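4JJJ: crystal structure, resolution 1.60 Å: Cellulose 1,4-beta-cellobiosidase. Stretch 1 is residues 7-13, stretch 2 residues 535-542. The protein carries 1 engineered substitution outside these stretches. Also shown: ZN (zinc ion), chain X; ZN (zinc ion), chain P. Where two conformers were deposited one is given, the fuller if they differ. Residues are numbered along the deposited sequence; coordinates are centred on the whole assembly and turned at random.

Stretch 1 (7-13) LEQYEKI
Stretch 2, residues 535-542: HRDSIGIA

Residues 7-13 form part of a helix that extends beyond the stretch at both ends, with backbone bonds Glu11 N to Leu7 O at 2.9 Å, Lys12 N to Glu8 O at 3.1 Å and Ile13 N to Gln9 O at 3.0 Å. Against it packs an irregular segment, 535-542, more than 500 residues later in the same chain. The two approach most closely in backbone at Lys12 and Ile539, whose CA atoms lie 5.2 Å apart, and together they bury 318 Å².

Lys12 covers the most surface. Its CA-to-CB bond points toward the segment, and its side chain is stretched out, chi1 m (-72°) followed by three t angles, so that a long aliphatic stem lies along the loop backbone before the ammonium is reached. Lys12 CB comes 3.6 Å from Ile539 O, and Lys12 CG 3.6 Å from Ser538 O. At the tip, Lys12 NZ donates to Asp537 O at 2.8 Å and, in a weak bond, to Gly540 O at 3.3 Å. Lysine suits this buried place because its methylenes can pack while its charged end meets carbonyl oxygens.

One of these carbonyls, Gly540 O, is also tied into the loop's own hydrogen bonding: Asp537 N donates to Gly540 O at 2.9 Å, so this oxygen serves both the turn and the lysine. The CA-to-CB bond of Asp537 points away from the helix; with chi1 p (70°), Asp537 OD1 accepts weak bonds from Ile539 N at 3.0 Å and Gly540 N at 2.7 Å. Ser538 (phi/psi -64/-30) and Ile539 (-112/-2) lead to Gly540 at 175/-137, a conformation readily open to glycine. Ile539 also directs CB away, so its contribution here is largely backbone.

Gln9 lies one helical turn before Ile13, and its CA-to-CB bond runs sideways, yet chi1 t (-179°) and chi2 p (68°) bring the amide nearer. Gln9 OE1 lies 3.5 Å from Gly540 CA, an approach to a residue with no side chain, and 4.1 Å from the side-chain atom Ile541 CD1; NE2 is hydrogen-bonded elsewhere in the structure.

Arg536 and Glu8 form the charged pair of the contact; the CA-to-CB bond of each points toward the other stretch. Arg536 adopts chi angles m, t, m, and Arg536 NH1 donates to Glu8 OE1 at 3.1 Å with an angle of 154°, forming a salt bridge. The carboxylate oxygen sits at the guanidinium edge, near its plane, as directional N-H donation requires. Glu8 reaches it with chi1 and chi2 both t and chi3 at 54°.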

ATOM      1  N   LEU A   7     -23.488  -2.829  11.622  1.00  7.52           N
ATOM      2  CA  LEU A   7     -23.152  -3.051  13.032  1.00  6.82           C
ATOM      3  C   LEU A   7     -22.865  -4.564  13.238  1.00  6.06           C
ATOM      4  O   LEU A   7     -22.026  -4.862  14.054  1.00  6.91           O
ATOM      5  CB  LEU A   7     -24.295  -2.533  13.936  1.00  7.96           C
ATOM      6  CG  LEU A   7     -24.350  -1.052  14.134  1.00  8.32           C
ATOM      7  CD1 LEU A   7     -25.792  -0.697  14.649  1.00 10.35           C
ATOM      8  CD2 LEU A   7     -23.123  -0.550  14.989  1.00  9.65           C
ATOM      9  N   GLU A   8     -23.534  -5.429  12.535  1.00  6.21           N
ATOM     10  CA  GLU A   8     -23.311  -6.884  12.669  1.00  6.63           C
ATOM     11  C   GLU A   8     -21.877  -7.237  12.259  1.00  6.36           C
ATOM     12  O   GLU A   8     -21.187  -7.987  12.938  1.00  6.34           O
ATOM     13  CB  GLU A   8     -24.322  -7.660  11.877  1.00  7.38           C
ATOM     14  CG  GLU A   8     -24.016  -9.117  11.783  1.00  9.50           C
ATOM     15  CD  GLU A   8     -25.043  -9.848  11.037  1.00 13.23           C
ATOM     16  OE1 GLU A   8     -25.401  -9.501   9.840  1.00 13.45           O
ATOM     17  OE2 GLU A   8     -25.396 -10.937  11.699  1.00 17.73           O
ATOM     18  N   GLN A   9     -21.501  -6.753  11.084  1.00  6.18           N
ATOM     19  CA  GLN A   9     -20.139  -6.982  10.582  1.00  5.93           C
ATOM     20  C   GLN A   9     -19.090  -6.362  11.494  1.00  5.51           C
ATOM     21  O   GLN A   9     -18.064  -6.995  11.812  1.00  6.30           O
ATOM     22  CB  GLN A   9     -20.091  -6.414   9.140  1.00  6.10           C
ATOM     23  CG  GLN A   9     -18.751  -6.566   8.426  1.00  6.05           C
ATOM     24  CD  GLN A   9     -18.344  -7.971   8.069  1.00  5.89           C
ATOM     25  OE1 GLN A   9     -19.016  -8.985   8.370  1.00  6.62           O
ATOM     26  NE2 GLN A   9     -17.196  -8.064   7.394  1.00  6.44           N
ATOM     27  N   TYR A  10     -19.276  -5.084  11.930  1.00  5.32           N
ATOM     28  CA  TYR A  10     -18.441  -4.421  12.880  1.00  5.23           C
ATOM     29  C   TYR A  10     -18.235  -5.316  14.101  1.00  5.05           C
ATOM     30  O   TYR A  10     -17.126  -5.505  14.596  1.00  5.06           O
ATOM     31  CB  TYR A  10     -19.044  -3.072  13.230  1.00  5.12           C
ATOM     32  CG  TYR A  10     -18.292  -2.306  14.273  1.00  5.38           C
ATOM     33  CD1 TYR A  10     -18.557  -2.529  15.617  1.00  5.30           C
ATOM     34  CD2 TYR A  10     -17.252  -1.425  13.960  1.00  5.32           C
ATOM     35  CE1 TYR A  10     -17.839  -1.879  16.605  1.00  5.32           C
ATOM     36  CE2 TYR A  10     -16.536  -0.801  14.911  1.00  5.31           C
ATOM     37  CZ  TYR A  10     -16.784  -0.976  16.273  1.00  5.81           C
ATOM     38  OH  TYR A  10     -16.070  -0.288  17.234  1.00  6.16           O
ATOM     39  N   GLU A  11     -19.352  -5.812  14.681  1.00  5.26           N
ATOM     40  CA  GLU A  11     -19.276  -6.652  15.871  1.00  5.64           C
ATOM     41  C   GLU A  11     -18.466  -7.891  15.684  1.00  5.32           C
ATOM     42  O   GLU A  11     -17.673  -8.249  16.527  1.00  5.98           O
ATOM     43  CB  GLU A  11     -20.711  -6.947  16.393  1.00  5.63           C
ATOM     44  CG  GLU A  11     -20.753  -7.488  17.833  1.00  6.43           C
ATOM     45  CD  GLU A  11     -20.350  -8.952  17.966  1.00  6.73           C
ATOM     46  OE1 GLU A  11     -20.417  -9.770  17.021  1.00  6.64           O
ATOM     47  OE2 GLU A  11     -19.946  -9.281  19.108  1.00  6.06           O
ATOM     48  N   LYS A  12     -18.605  -8.523  14.556  1.00  6.32           N
ATOM     49  CA  LYS A  12     -17.748  -9.682  14.225  1.00  5.67           C
ATOM     50  C   LYS A  12     -16.241  -9.377  14.202  1.00  5.65           C
ATOM     51  O   LYS A  12     -15.435 -10.061  14.714  1.00  6.26           O
ATOM     52  CB  LYS A  12     -18.182 -10.287  12.886  1.00  6.45           C
ATOM     53  CG  LYS A  12     -19.509 -11.058  12.869  1.00  7.24           C
ATOM     54  CD  LYS A  12     -19.976 -11.390  11.460  1.00  7.77           C
ATOM     55  CE  LYS A  12     -21.296 -12.085  11.322  1.00  8.87           C
ATOM     56  NZ  LYS A  12     -21.627 -12.397   9.938  1.00  8.31           N
ATOM     57  N   ILE A  13     -15.927  -8.247  13.572  1.00  5.41           N
ATOM     58  CA  ILE A  13     -14.536  -7.828  13.417  1.00  5.45           C
ATOM     59  C   ILE A  13     -13.963  -7.561  14.800  1.00  5.48           C
ATOM     60  O   ILE A  13     -12.790  -7.828  15.125  1.00  5.78           O
ATOM     61  CB  ILE A  13     -14.472  -6.635  12.453  1.00  6.27           C
ATOM     62  CG1 ILE A  13     -14.838  -7.010  11.053  1.00  6.21           C
ATOM     63  CG2 ILE A  13     -13.048  -6.151  12.444  1.00  7.46           C
ATOM     64  CD1 ILE A  13     -15.027  -5.877  10.147  1.00  6.63           C
ATOM     65  N   HIS A 535     -23.208 -14.254   1.639  0.70  9.44           N
ATOM     66  CA  HIS A 535     -22.001 -15.011   2.012  0.70  9.42           C
ATOM     67  C   HIS A 535     -21.504 -14.725   3.470  0.70  8.64           C
ATOM     68  O   HIS A 535     -20.341 -14.927   3.805  0.70  9.23           O
ATOM     69  CB  HIS A 535     -20.921 -14.809   0.956  0.70  9.32           C
ATOM     70  CG  HIS A 535     -21.351 -15.302  -0.388  0.70  9.93           C
ATOM     71  ND1 HIS A 535     -21.219 -16.612  -0.790  0.70 10.61           N
ATOM     72  CD2 HIS A 535     -21.892 -14.649  -1.441  0.70  9.38           C
ATOM     73  CE1 HIS A 535     -21.697 -16.741  -2.004  0.70 10.14           C
ATOM     74  NE2 HIS A 535     -22.070 -15.557  -2.440  0.70 11.10           N
ATOM     75  N   ARG A 536     -22.425 -14.378   4.372  1.00  8.18           N
ATOM     76  CA  ARG A 536     -22.103 -14.224   5.794  1.00  8.38           C
ATOM     77  C   ARG A 536     -21.703 -15.563   6.437  1.00  7.46           C
ATOM     78  O   ARG A 536     -22.294 -16.601   6.106  1.00  9.97           O
ATOM     79  CB  ARG A 536     -23.307 -13.627   6.543  1.00  8.97           C
ATOM     80  CG  ARG A 536     -23.434 -12.138   6.313  1.00  9.48           C
ATOM     81  CD  ARG A 536     -24.612 -11.547   7.034  1.00 10.90           C
ATOM     82  NE  ARG A 536     -25.724 -11.807   6.259  1.00 12.11           N
ATOM     83  CZ  ARG A 536     -26.972 -11.420   6.582  1.00 16.59           C
ATOM     84  NH1 ARG A 536     -27.194 -10.797   7.724  1.00 18.33           N
ATOM     85  NH2 ARG A 536     -27.958 -11.707   5.757  1.00 17.57           N
ATOM     86  N   ASP A 537     -20.694 -15.551   7.278  1.00  7.80           N
ATOM     87  CA  ASP A 537     -20.332 -16.636   8.152  1.00  8.37           C
ATOM     88  C   ASP A 537     -20.141 -16.114   9.575  1.00  7.72           C
ATOM     89  O   ASP A 537     -20.513 -14.950   9.896  1.00  8.44           O
ATOM     90  CB  ASP A 537     -19.146 -17.355   7.548  1.00  8.81           C
ATOM     91  CG  ASP A 537     -17.864 -16.528   7.595  1.00  9.86           C
ATOM     92  OD1 ASP A 537     -17.690 -15.644   8.464  1.00  9.88           O
ATOM     93  OD2 ASP A 537     -16.961 -16.908   6.805  1.00 11.11           O
ATOM     94  N   SER A 538     -19.701 -16.964  10.473  0.50  7.12           N
ATOM     95  CA  SER A 538     -19.732 -16.585  11.883  0.50  6.91           C
ATOM     96  C   SER A 538     -18.822 -15.384  12.202  0.50  6.83           C
ATOM     97  O   SER A 538     -19.129 -14.594  13.050  0.50  6.79           O
ATOM     98  CB  SER A 538     -19.383 -17.804  12.760  0.50  6.55           C
ATOM     99  OG  SER A 538     -18.053 -18.327  12.480  0.50  6.43           O
ATOM    100  N   ILE A 539     -17.733 -15.225  11.467  1.00  7.48           N
ATOM    101  CA  ILE A 539     -16.770 -14.169  11.760  1.00  7.17           C
ATOM    102  C   ILE A 539     -16.681 -13.060  10.729  1.00  7.05           C
ATOM    103  O   ILE A 539     -15.861 -12.172  10.895  1.00  6.39           O
ATOM    104  CB  ILE A 539     -15.398 -14.740  12.046  1.00  8.06           C
ATOM    105  CG1 ILE A 539     -14.761 -15.356  10.834  1.00  8.58           C
ATOM    106  CG2 ILE A 539     -15.497 -15.749  13.217  1.00  8.40           C
ATOM    107  CD1 ILE A 539     -13.282 -15.670  11.027  1.00 10.54           C
ATOM    108  N   GLY A 540     -17.468 -13.174   9.643  1.00  6.74           N
ATOM    109  CA  GLY A 540     -17.471 -12.104   8.650  1.00  6.56           C
ATOM    110  C   GLY A 540     -18.268 -12.444   7.498  1.00  6.72           C
ATOM    111  O   GLY A 540     -19.377 -12.990   7.642  1.00  5.89           O
ATOM    112  N   ILE A 541     -17.778 -12.161   6.309  1.00  5.97           N
ATOM    113  CA  ILE A 541     -18.365 -12.530   5.006  1.00  6.09           C
ATOM    114  C   ILE A 541     -17.200 -13.084   4.161  1.00  7.00           C
ATOM    115  O   ILE A 541     -16.181 -12.419   4.058  1.00  7.15           O
ATOM    116  CB  ILE A 541     -19.023 -11.296   4.381  1.00  6.81           C
ATOM    117  CG1 ILE A 541     -20.374 -11.042   4.982  1.00  7.15           C
ATOM    118  CG2 ILE A 541     -19.123 -11.386   2.904  1.00  7.46           C
ATOM    119  CD1 ILE A 541     -20.949  -9.632   4.793  1.00  7.64           C
ATOM    120  N   ALA A 542     -17.384 -14.235   3.525  1.00  7.27           N
ATOM    121  CA  ALA A 542     -16.279 -14.881   2.826  1.00  6.53           C
ATOM    122  C   ALA A 542     -16.781 -15.742   1.777  1.00  6.85           C
ATOM    123  O   ALA A 542     -17.913 -16.232   1.826  1.00  7.90           O
ATOM    124  CB  ALA A 542     -15.444 -15.666   3.792  1.00  6.50           C
TER
HETATM  125 ZN    ZN X 723     -20.749 -18.396   0.131  0.70 13.47          ZN
HETATM  126 ZN    ZN P 715     -19.743 -11.075  19.772  1.00  7.60          ZN
HETATM  127  O   HOH W   1     -18.876 -18.478   0.586  1.00 14.61           O
HETATM  128  O   HOH W   2     -20.916 -19.624  -1.616  0.70 14.00           O
HETATM  129  O   HOH W   3     -21.820 -18.655   1.723  1.00 20.77           O